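Local atomic coordinates of penicillin-binding protein activator LpoA (Escherichia coli, PDB entry 6DR3), a protein that regulates peptidoglycan synthesis from the outer membrane by interacting with penicillin-binding protein 1A and stimulating its transpeptidase activity, represented here by its TPR-like amino-terminal domain. Residues 5-8 with 9-13; 20-23 with 24-27; 35-38 with 39-43. All blocks are in the same frame, centred on the assembly; numbering follows the deposited sequence.

Contact 1. Residues 5-8 with 9-13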
ATOM      1  N   GLN A   5     -16.005  21.350  -1.826  1.00 37.52           N
ATOM      2  CA  GLN A   5     -16.781  20.539  -0.892  1.00 31.72           C
ATOM      3  C   GLN A   5     -16.053  19.263  -0.490  1.00 21.41           C
ATOM      4  O   GLN A   5     -16.249  18.771   0.625  1.00 25.70           O
ATOM      5  CB  GLN A   5     -18.134  20.177  -1.508  1.00 34.11           C
ATOM      6  CG  GLN A   5     -19.093  21.334  -1.672  1.00 41.37           C
ATOM      7  CD  GLN A   5     -20.380  20.914  -2.359  1.00 41.17           C
ATOM      8  OE1 GLN A   5     -20.649  19.723  -2.522  1.00 33.67           O
ATOM      9  NE2 GLN A   5     -21.179  21.892  -2.770  1.00 45.39           N
ATOM     10  N   SER A   6     -15.220  18.707  -1.374  1.00 23.91           N
ATOM     11  CA  SER A   6     -14.718  17.346  -1.204  1.00 28.72           C
ATOM     12  C   SER A   6     -13.195  17.259  -1.147  1.00 21.32           C
ATOM     13  O   SER A   6     -12.644  16.167  -1.311  1.00 23.37           O
ATOM     14  CB  SER A   6     -15.241  16.458  -2.333  1.00 33.35           C
ATOM     15  OG  SER A   6     -14.817  16.943  -3.596  1.00 31.63           O
ATOM     16  N   THR A   7     -12.501  18.370  -0.889  1.00 18.73           N
ATOM     17  CA  THR A   7     -11.041  18.372  -0.939  1.00 24.30           C
ATOM     18  C   THR A   7     -10.442  17.286  -0.047  1.00 23.02           C
ATOM     19  O   THR A   7      -9.688  16.425  -0.515  1.00 21.68           O
ATOM     20  CB  THR A   7     -10.513  19.752  -0.539  1.00 26.91           C
ATOM     21  OG1 THR A   7     -10.997  20.727  -1.467  1.00 29.55           O
ATOM     22  CG2 THR A   7      -8.988  19.781  -0.535  1.00 29.52           C
ATOM     23  N   ALA A   8     -10.760  17.320   1.251  1.00 25.13           N
ATOM     24  CA  ALA A   8     -10.130  16.400   2.197  1.00 21.50           C
ATOM     25  C   ALA A   8     -10.340  14.947   1.789  1.00 19.97           C
ATOM     26  O   ALA A   8      -9.406  14.140   1.844  1.00 22.22           O
ATOM     27  CB  ALA A   8     -10.675  16.633   3.606  1.00 23.02           C
ATOM     28  N   TYR A   9     -11.561  14.592   1.388  1.00 18.78           N
ATOM     29  CA  TYR A   9     -11.829  13.217   0.982  1.00 22.59           C
ATOM     30  C   TYR A   9     -11.029  12.860  -0.265  1.00 23.29           C
ATOM     31  O   TYR A   9     -10.397  11.798  -0.328  1.00 21.11           O
ATOM     32  CB  TYR A   9     -13.326  13.022   0.739  1.00 20.74           C
ATOM     33  CG  TYR A   9     -14.204  13.685   1.778  1.00 21.82           C
ATOM     34  CD1 TYR A   9     -14.379  13.124   3.036  1.00 19.78           C
ATOM     35  CD2 TYR A   9     -14.856  14.877   1.497  1.00 28.19           C
ATOM     36  CE1 TYR A   9     -15.178  13.733   3.987  1.00 23.84           C
ATOM     37  CE2 TYR A   9     -15.657  15.493   2.437  1.00 28.77           C
ATOM     38  CZ  TYR A   9     -15.815  14.920   3.679  1.00 27.12           C
ATOM     39  OH  TYR A   9     -16.614  15.536   4.615  1.00 28.08           O
ATOM     40  N   MET A  10     -11.041  13.744  -1.264  1.00 22.27           N
ATOM     41  CA  MET A  10     -10.263  13.509  -2.476  1.00 21.03           C
ATOM     42  C   MET A  10      -8.790  13.305  -2.148  1.00 20.39           C
ATOM     43  O   MET A  10      -8.148  12.396  -2.684  1.00 23.78           O
ATOM     44  CB  MET A  10     -10.439  14.684  -3.441  1.00 24.57           C
ATOM     45  CG  MET A  10      -9.880  14.432  -4.833  1.00 33.84           C
ATOM     46  SD  MET A  10     -10.784  13.153  -5.727  1.00 31.90           S
ATOM     47  CE  MET A  10     -12.329  13.996  -6.045  1.00 32.88           C
ATOM     48  N   GLN A  11      -8.240  14.138  -1.262  1.00 23.62           N
ATOM     49  CA  GLN A  11      -6.837  14.039  -0.882  1.00 26.41           C
ATOM     50  C   GLN A  11      -6.563  12.923   0.117  1.00 26.86           C
ATOM     51  O   GLN A  11      -5.392  12.632   0.388  1.00 25.60           O
ATOM     52  CB  GLN A  11      -6.359  15.369  -0.295  1.00 31.80           C
ATOM     53  CG  GLN A  11      -6.221  16.484  -1.319  1.00 45.86           C
ATOM     54  CD  GLN A  11      -5.794  17.796  -0.691  1.00 65.18           C
ATOM     55  OE1 GLN A  11      -5.832  17.955   0.529  1.00 69.68           O
ATOM     56  NE2 GLN A  11      -5.384  18.746  -1.525  1.00 75.53           N
ATOM     57  N   GLY A  12      -7.597  12.295   0.671  1.00 20.55           N
ATOM     58  CA  GLY A  12      -7.401  11.222   1.623  1.00 24.50           C
ATOM     59  C   GLY A  12      -7.134  11.668   3.041  1.00 26.47           C
ATOM     60  O   GLY A  12      -6.764  10.833   3.874  1.00 29.13           O
ATOM     61  N   THR A  13      -7.293  12.955   3.341  1.00 25.11           N
ATOM     62  CA  THR A  13      -7.165  13.450   4.705  1.00 28.26           C
ATOM     63  C   THR A  13      -8.450  13.281   5.504  1.00 23.35           C
ATOM     64  O   THR A  13      -8.466  13.583   6.701  1.00 25.75           O
ATOM     65  CB  THR A  13      -6.750  14.923   4.687  1.00 27.93           C
ATOM     66  OG1 THR A  13      -7.660  15.667   3.867  1.00 25.37           O
ATOM     67  CG2 THR A  13      -5.332  15.068   4.138  1.00 28.16           C
TER

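Contact 2. Residues 20-23 with 24-27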
ATOM      1  N   PHE A  20     -22.465   8.286   1.731  1.00 29.21           N
ATOM      2  CA  PHE A  20     -22.246   9.719   1.898  1.00 26.75           C
ATOM      3  C   PHE A  20     -21.876  10.373   0.572  1.00 26.12           C
ATOM      4  O   PHE A  20     -22.476  11.377   0.172  1.00 28.34           O
ATOM      5  CB  PHE A  20     -21.150   9.948   2.941  1.00 27.58           C
ATOM      6  CG  PHE A  20     -20.830  11.396   3.182  1.00 26.54           C
ATOM      7  CD1 PHE A  20     -21.619  12.166   4.018  1.00 27.93           C
ATOM      8  CD2 PHE A  20     -19.727  11.982   2.585  1.00 25.48           C
ATOM      9  CE1 PHE A  20     -21.319  13.497   4.245  1.00 29.30           C
ATOM     10  CE2 PHE A  20     -19.422  13.310   2.809  1.00 24.35           C
ATOM     11  CZ  PHE A  20     -20.218  14.068   3.641  1.00 25.59           C
ATOM     12  N   TYR A  21     -20.887   9.811  -0.127  1.00 22.98           N
ATOM     13  CA  TYR A  21     -20.443  10.393  -1.390  1.00 23.75           C
ATOM     14  C   TYR A  21     -21.570  10.425  -2.414  1.00 25.88           C
ATOM     15  O   TYR A  21     -21.725  11.412  -3.144  1.00 21.93           O
ATOM     16  CB  TYR A  21     -19.254   9.606  -1.938  1.00 20.88           C
ATOM     17  CG  TYR A  21     -18.007   9.669  -1.082  1.00 18.90           C
ATOM     18  CD1 TYR A  21     -17.659  10.827  -0.397  1.00 19.86           C
ATOM     19  CD2 TYR A  21     -17.173   8.567  -0.964  1.00 14.81           C
ATOM     20  CE1 TYR A  21     -16.515  10.881   0.379  1.00 21.76           C
ATOM     21  CE2 TYR A  21     -16.029   8.612  -0.192  1.00 18.73           C
ATOM     22  CZ  TYR A  21     -15.704   9.768   0.478  1.00 23.57           C
ATOM     23  OH  TYR A  21     -14.562   9.806   1.248  1.00 23.68           O
ATOM     24  N   LEU A  22     -22.358   9.350  -2.494  1.00 27.66           N
ATOM     25  CA  LEU A  22     -23.465   9.317  -3.443  1.00 31.42           C
ATOM     26  C   LEU A  22     -24.519  10.360  -3.091  1.00 34.99           C
ATOM     27  O   LEU A  22     -25.109  10.980  -3.985  1.00 35.12           O
ATOM     28  CB  LEU A  22     -24.080   7.918  -3.484  1.00 25.41           C
ATOM     29  CG  LEU A  22     -23.184   6.822  -4.072  1.00 24.98           C
ATOM     30  CD1 LEU A  22     -23.774   5.443  -3.823  1.00 28.36           C
ATOM     31  CD2 LEU A  22     -22.962   7.043  -5.563  1.00 25.42           C
ATOM     32  N   GLN A  23     -24.764  10.573  -1.797  1.00 31.20           N
ATOM     33  CA  GLN A  23     -25.714  11.602  -1.384  1.00 35.96           C
ATOM     34  C   GLN A  23     -25.231  12.987  -1.793  1.00 34.45           C
ATOM     35  O   GLN A  23     -26.012  13.803  -2.296  1.00 34.13           O
ATOM     36  CB  GLN A  23     -25.934  11.532   0.127  1.00 47.89           C
ATOM     37  CG  GLN A  23     -26.913  12.565   0.670  1.00 67.53           C
ATOM     38  CD  GLN A  23     -28.306  12.412   0.090  1.00 86.11           C
ATOM     39  OE1 GLN A  23     -28.771  13.258  -0.673  1.00 92.73           O
ATOM     40  NE2 GLN A  23     -28.982  11.329   0.456  1.00 92.38           N
ATOM     41  N   GLN A  24     -23.943  13.273  -1.582  1.00 27.33           N
ATOM     42  CA  GLN A  24     -23.397  14.561  -1.995  1.00 28.37           C
ATOM     43  C   GLN A  24     -23.402  14.693  -3.511  1.00 32.43           C
ATOM     44  O   GLN A  24     -23.663  15.777  -4.045  1.00 34.53           O
ATOM     45  CB  GLN A  24     -21.979  14.734  -1.451  1.00 27.52           C
ATOM     46  CG  GLN A  24     -21.870  14.631   0.061  1.00 35.82           C
ATOM     47  CD  GLN A  24     -22.786  15.600   0.777  1.00 44.47           C
ATOM     48  OE1 GLN A  24     -22.768  16.801   0.511  1.00 50.72           O
ATOM     49  NE2 GLN A  24     -23.605  15.080   1.684  1.00 49.37           N
ATOM     50  N   MET A  25     -23.111  13.599  -4.220  1.00 32.20           N
ATOM     51  CA  MET A  25     -23.148  13.626  -5.678  1.00 35.26           C
ATOM     52  C   MET A  25     -24.513  14.077  -6.179  1.00 38.28           C
ATOM     53  O   MET A  25     -24.609  14.820  -7.164  1.00 42.61           O
ATOM     54  CB  MET A  25     -22.806  12.243  -6.232  1.00 34.53           C
ATOM     55  CG  MET A  25     -22.742  12.175  -7.749  1.00 39.07           C
ATOM     56  SD  MET A  25     -22.276  10.538  -8.346  1.00 35.30           S
ATOM     57  CE  MET A  25     -23.762   9.598  -7.995  1.00 43.15           C
ATOM     58  N   GLN A  26     -25.582  13.647  -5.507  1.00 41.13           N
ATOM     59  CA  GLN A  26     -26.935  13.987  -5.921  1.00 49.28           C
ATOM     60  C   GLN A  26     -27.328  15.415  -5.560  1.00 51.36           C
ATOM     61  O   GLN A  26     -28.390  15.873  -5.994  1.00 53.10           O
ATOM     62  CB  GLN A  26     -27.928  13.004  -5.296  1.00 58.75           C
ATOM     63  CG  GLN A  26     -27.761  11.572  -5.790  1.00 64.60           C
ATOM     64  CD  GLN A  26     -28.655  10.589  -5.060  1.00 72.79           C
ATOM     65  OE1 GLN A  26     -29.364  10.953  -4.121  1.00 78.67           O
ATOM     66  NE2 GLN A  26     -28.624   9.332  -5.489  1.00 72.29           N
ATOM     67  N   GLN A  27     -26.503  16.127  -4.790  1.00 42.19           N
ATOM     68  CA  GLN A  27     -26.776  17.507  -4.407  1.00 47.50           C
ATOM     69  C   GLN A  27     -25.814  18.491  -5.066  1.00 47.66           C
ATOM     70  O   GLN A  27     -25.681  19.628  -4.599  1.00 46.58           O
ATOM     71  CB  GLN A  27     -26.710  17.657  -2.886  1.00 50.09           C
ATOM     72  CG  GLN A  27     -27.719  16.816  -2.125  1.00 58.12           C
ATOM     73  CD  GLN A  27     -27.600  16.989  -0.623  1.00 66.33           C
ATOM     74  OE1 GLN A  27     -26.644  17.588  -0.130  1.00 66.63           O
ATOM     75  NE2 GLN A  27     -28.574  16.464   0.113  1.00 71.73           N
TER

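Contact 3. Residues 35-38 with 39-43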
ATOM      1  N   ASN A  35     -16.229  15.258  -8.779  1.00 24.14           N
ATOM      2  CA  ASN A  35     -15.361  14.904  -7.663  1.00 21.77           C
ATOM      3  C   ASN A  35     -16.062  13.942  -6.709  1.00 18.84           C
ATOM      4  O   ASN A  35     -15.485  12.929  -6.300  1.00 22.82           O
ATOM      5  CB  ASN A  35     -14.909  16.168  -6.931  1.00 27.88           C
ATOM      6  CG  ASN A  35     -13.976  17.021  -7.769  1.00 32.80           C
ATOM      7  OD1 ASN A  35     -13.279  16.515  -8.651  1.00 31.41           O
ATOM      8  ND2 ASN A  35     -13.956  18.320  -7.497  1.00 37.35           N
ATOM      9  N   TRP A  36     -17.310  14.247  -6.341  1.00 23.96           N
ATOM     10  CA  TRP A  36     -18.075  13.321  -5.511  1.00 23.87           C
ATOM     11  C   TRP A  36     -18.234  11.976  -6.206  1.00 26.18           C
ATOM     12  O   TRP A  36     -18.157  10.921  -5.565  1.00 19.50           O
ATOM     13  CB  TRP A  36     -19.447  13.909  -5.177  1.00 19.61           C
ATOM     14  CG  TRP A  36     -19.429  15.039  -4.177  1.00 20.46           C
ATOM     15  CD1 TRP A  36     -19.940  16.291  -4.352  1.00 24.51           C
ATOM     16  CD2 TRP A  36     -18.883  15.011  -2.851  1.00 22.14           C
ATOM     17  NE1 TRP A  36     -19.748  17.045  -3.220  1.00 27.62           N
ATOM     18  CE2 TRP A  36     -19.098  16.285  -2.285  1.00 27.13           C
ATOM     19  CE3 TRP A  36     -18.232  14.035  -2.088  1.00 19.57           C
ATOM     20  CZ2 TRP A  36     -18.689  16.607  -0.993  1.00 30.30           C
ATOM     21  CZ3 TRP A  36     -17.826  14.359  -0.803  1.00 24.19           C
ATOM     22  CH2 TRP A  36     -18.055  15.634  -0.269  1.00 29.37           C
ATOM     23  N   GLN A  37     -18.454  11.995  -7.523  1.00 23.62           N
ATOM     24  CA  GLN A  37     -18.612  10.752  -8.269  1.00 22.44           C
ATOM     25  C   GLN A  37     -17.338   9.919  -8.223  1.00 19.04           C
ATOM     26  O   GLN A  37     -17.390   8.701  -8.017  1.00 19.88           O
ATOM     27  CB  GLN A  37     -19.005  11.062  -9.714  1.00 20.33           C
ATOM     28  CG  GLN A  37     -19.285   9.834 -10.560  1.00 17.99           C
ATOM     29  CD  GLN A  37     -19.838  10.192 -11.923  1.00 25.39           C
ATOM     30  OE1 GLN A  37     -20.115  11.357 -12.205  1.00 25.09           O
ATOM     31  NE2 GLN A  37     -20.000   9.191 -12.780  1.00 27.45           N
ATOM     32  N   LEU A  38     -16.181  10.559  -8.411  1.00 16.28           N
ATOM     33  CA  LEU A  38     -14.914   9.841  -8.311  1.00 20.34           C
ATOM     34  C   LEU A  38     -14.736   9.237  -6.925  1.00 17.79           C
ATOM     35  O   LEU A  38     -14.205   8.129  -6.784  1.00 18.57           O
ATOM     36  CB  LEU A  38     -13.754  10.780  -8.634  1.00 20.83           C
ATOM     37  CG  LEU A  38     -13.607  11.196 -10.099  1.00 21.63           C
ATOM     38  CD1 LEU A  38     -12.659  12.376 -10.214  1.00 24.81           C
ATOM     39  CD2 LEU A  38     -13.114  10.029 -10.943  1.00 20.21           C
ATOM     40  N   LEU A  39     -15.174   9.952  -5.887  1.00 19.84           N
ATOM     41  CA  LEU A  39     -15.046   9.438  -4.528  1.00 22.20           C
ATOM     42  C   LEU A  39     -15.998   8.273  -4.288  1.00 21.19           C
ATOM     43  O   LEU A  39     -15.634   7.292  -3.630  1.00 19.09           O
ATOM     44  CB  LEU A  39     -15.296  10.562  -3.524  1.00 20.06           C
ATOM     45  CG  LEU A  39     -14.120  11.525  -3.350  1.00 20.42           C
ATOM     46  CD1 LEU A  39     -14.581  12.869  -2.805  1.00 23.93           C
ATOM     47  CD2 LEU A  39     -13.082  10.904  -2.429  1.00 21.08           C
ATOM     48  N   ALA A  40     -17.220   8.361  -4.818  1.00 17.45           N
ATOM     49  CA  ALA A  40     -18.155   7.247  -4.708  1.00 18.38           C
ATOM     50  C   ALA A  40     -17.573   5.983  -5.327  1.00 16.59           C
ATOM     51  O   ALA A  40     -17.676   4.896  -4.748  1.00 17.33           O
ATOM     52  CB  ALA A  40     -19.482   7.605  -5.377  1.00 22.53           C
ATOM     53  N   ILE A  41     -16.957   6.108  -6.503  1.00 19.01           N
ATOM     54  CA  ILE A  41     -16.311   4.961  -7.137  1.00 19.58           C
ATOM     55  C   ILE A  41     -15.252   4.377  -6.211  1.00 15.71           C
ATOM     56  O   ILE A  41     -15.183   3.160  -6.002  1.00 17.72           O
ATOM     57  CB  ILE A  41     -15.707   5.374  -8.493  1.00 16.57           C
ATOM     58  CG1 ILE A  41     -16.802   5.874  -9.436  1.00 14.45           C
ATOM     59  CG2 ILE A  41     -14.956   4.205  -9.135  1.00 21.30           C
ATOM     60  CD1 ILE A  41     -16.276   6.661 -10.616  1.00 18.05           C
ATOM     61  N   ARG A  42     -14.409   5.242  -5.641  1.00 21.41           N
ATOM     62  CA  ARG A  42     -13.355   4.781  -4.742  1.00 17.68           C
ATOM     63  C   ARG A  42     -13.935   4.012  -3.563  1.00 17.75           C
ATOM     64  O   ARG A  42     -13.425   2.946  -3.193  1.00 19.80           O
ATOM     65  CB  ARG A  42     -12.535   5.977  -4.251  1.00 15.37           C
ATOM     66  CG  ARG A  42     -11.249   5.606  -3.528  1.00 20.27           C
ATOM     67  CD  ARG A  42     -10.699   6.779  -2.722  1.00 23.82           C
ATOM     68  NE  ARG A  42     -10.448   7.960  -3.548  1.00 26.66           N
ATOM     69  CZ  ARG A  42      -9.836   9.061  -3.117  1.00 28.88           C
ATOM     70  NH1 ARG A  42      -9.406   9.143  -1.863  1.00 26.03           N
ATOM     71  NH2 ARG A  42      -9.648  10.083  -3.941  1.00 26.90           N
ATOM     72  N   ALA A  43     -15.007   4.532  -2.963  1.00 17.00           N
ATOM     73  CA  ALA A  43     -15.602   3.874  -1.804  1.00 17.54           C
ATOM     74  C   ALA A  43     -16.322   2.590  -2.203  1.00 17.01           C
ATOM     75  O   ALA A  43     -16.239   1.582  -1.492  1.00 17.85           O
ATOM     76  CB  ALA A  43     -16.563   4.829  -1.098  1.00 20.78           C
TER
HETATM   77  O   HOH W   1     -11.612   8.802  -5.989  1.00 20.32           O

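Contact 1. Residues 5-8 with 9-13
The ring of Tyr-9 lies with its edge against the backbone that starts the short helix 7-11: CD2 is 3.7 Å from Ser-6 CA and CE2 is 3.8 Å from Gln-5 O, both partners lying close to the ring plane. This helix, near the start of the TPR-like amino-terminal domain, has Ser-6 at its N-cap position and a Schellman motif at its C-terminal end. Two backbone bonds hold the turn. Met-10 N reaches Ser-6 O at 2.9 Å with an N-H...O angle of 171°, and Gln-11 N reaches Thr-7 O at 2.8 Å. One flank is made by Thr-7 and Gln-11, one turn apart and pointing the same way. With OG1 beside the backbone N (chi1 -61°), Thr-7 CG2 is anti to it and the methyl lies alongside the amide of Gln-11, 3.8 Å from CD; the hydroxyl OG1 bonds instead to Asp-4. Met-10 points along another flank and packs on Asn-35 of helix 30-47, where Ser-6 also rests. At the helix end Gly-12 takes a positive phi of 82°, and its N bonds to Tyr-9 O at 3.0 Å. The chain then folds back over Ala-8, whose carbonyl O receives a weak bond from Thr-13 N at 2.8 Å, while Thr-13 OG1 lies 3.2 Å from Ala-8 CB.

Contact 2. Residues 20-23 with 24-27
Gln-24 lays its CG over one face of the Phe-20 ring, a CH-pi contact with CG 4.1 Å from the ring centroid and 18° off the ring normal. The bend at chi2 turns the amide back along the same ring, so that NE2 comes to 3.8 Å from Phe-20 CE1 with the amide and ring planes 25° apart. In the backbone, Gln-24 N bonds to Phe-20 O at 3.0 Å, consistent with the one-turn spacing of the two side chains. On another flank, Leu-22 and Met-25 run side by side, and Leu-22 CD2 meets Met-25 CE at 3.6 Å. Both pairs are local, i to i+4 and i to i+3, on helix 18-25 of the TPR-like amino-terminal domain. Two further backbone bonds follow: Met-25 N to Tyr-21 O at 2.8 Å and Gln-26 N to Leu-22 O at 3.1 Å, the second more bent (N-H...O 144°). Farther out, Asp-17 OD1 accepts from Phe-20 N, and Tyr-21 OH bonds to Ala-16 N. Helix 18-25 packs on helix 30-47 through Tyr-21 on Leu-39, Leu-22 on Ala-40, Gln-24 on Trp-36 and Met-25 on Gln-37, while Leu-22 and Met-25 also reach Leu-56 of helix 50-58.

Contact 3. Residues 35-38 with 39-43
Leu-39 follows the backbone of the preceding turn before meeting an aromatic ring: its CB is 3.5 Å from Trp-36 O, and its CG lies at the same distance from Asn-35 O. At the tip the two methyls part. CD1 comes obliquely to the benzo part of the indole, 3.9 Å from Trp-36 CE3, whereas CD2 sits 3.8 Å above the guanidinium plane of Arg-42, over its centre. One leucine thus touches side chains three residues before and three residues after it. All this lies along helix 30-47 of the TPR-like domain, where an unbroken i to i+4 ladder sets the spacing; Ala-40 N to Trp-36 O, at 2.8 Å with an N-H...O angle of 160°, is one rung. The Arg-42 side chain starts with CG anti to the backbone N (chi1 -169°) and bends at chi3. A water lies in the guanidinium plane, accepting from NE at 2.8 Å and donating weakly to Leu-38 O, so that carbonyl serves both the water and Arg-42 N. NH2 bonds to Met-10 O, and the indole NE1 of Trp-36 bonds to Gln-5 OE1. On another flank, Ile-41 CG1 packs 3.2 Å from Gln-37 O, while Gln-37 NE2 extends to Leu-56 O.

Contact 3 is the buried member, on the long helix 30-47, which both other helices touch. Contact 1 lies at the surface, and contact 2 is partly buried. Their centres are about 11 Å (contacts 1 and 3), 9 Å (2 and 3) and 14 Å (1 and 2) apart. Chemistry follows place: contact 1 shows a Schellman-closed helix end and an edge-on tyrosine, contact 2 a CH-pi and an apolar pair, and contact 3 a buried leucine between an indole and a water-bound arginine. Toward contact 3, contact 1 adds side-chain hydrogen bonds to its packing, whereas the closest approaches of contact 2 are packing. Contacts 1 and 2 touch through aromatic residues, with Tyr-9 CB 3.5 Å from Tyr-21 OH.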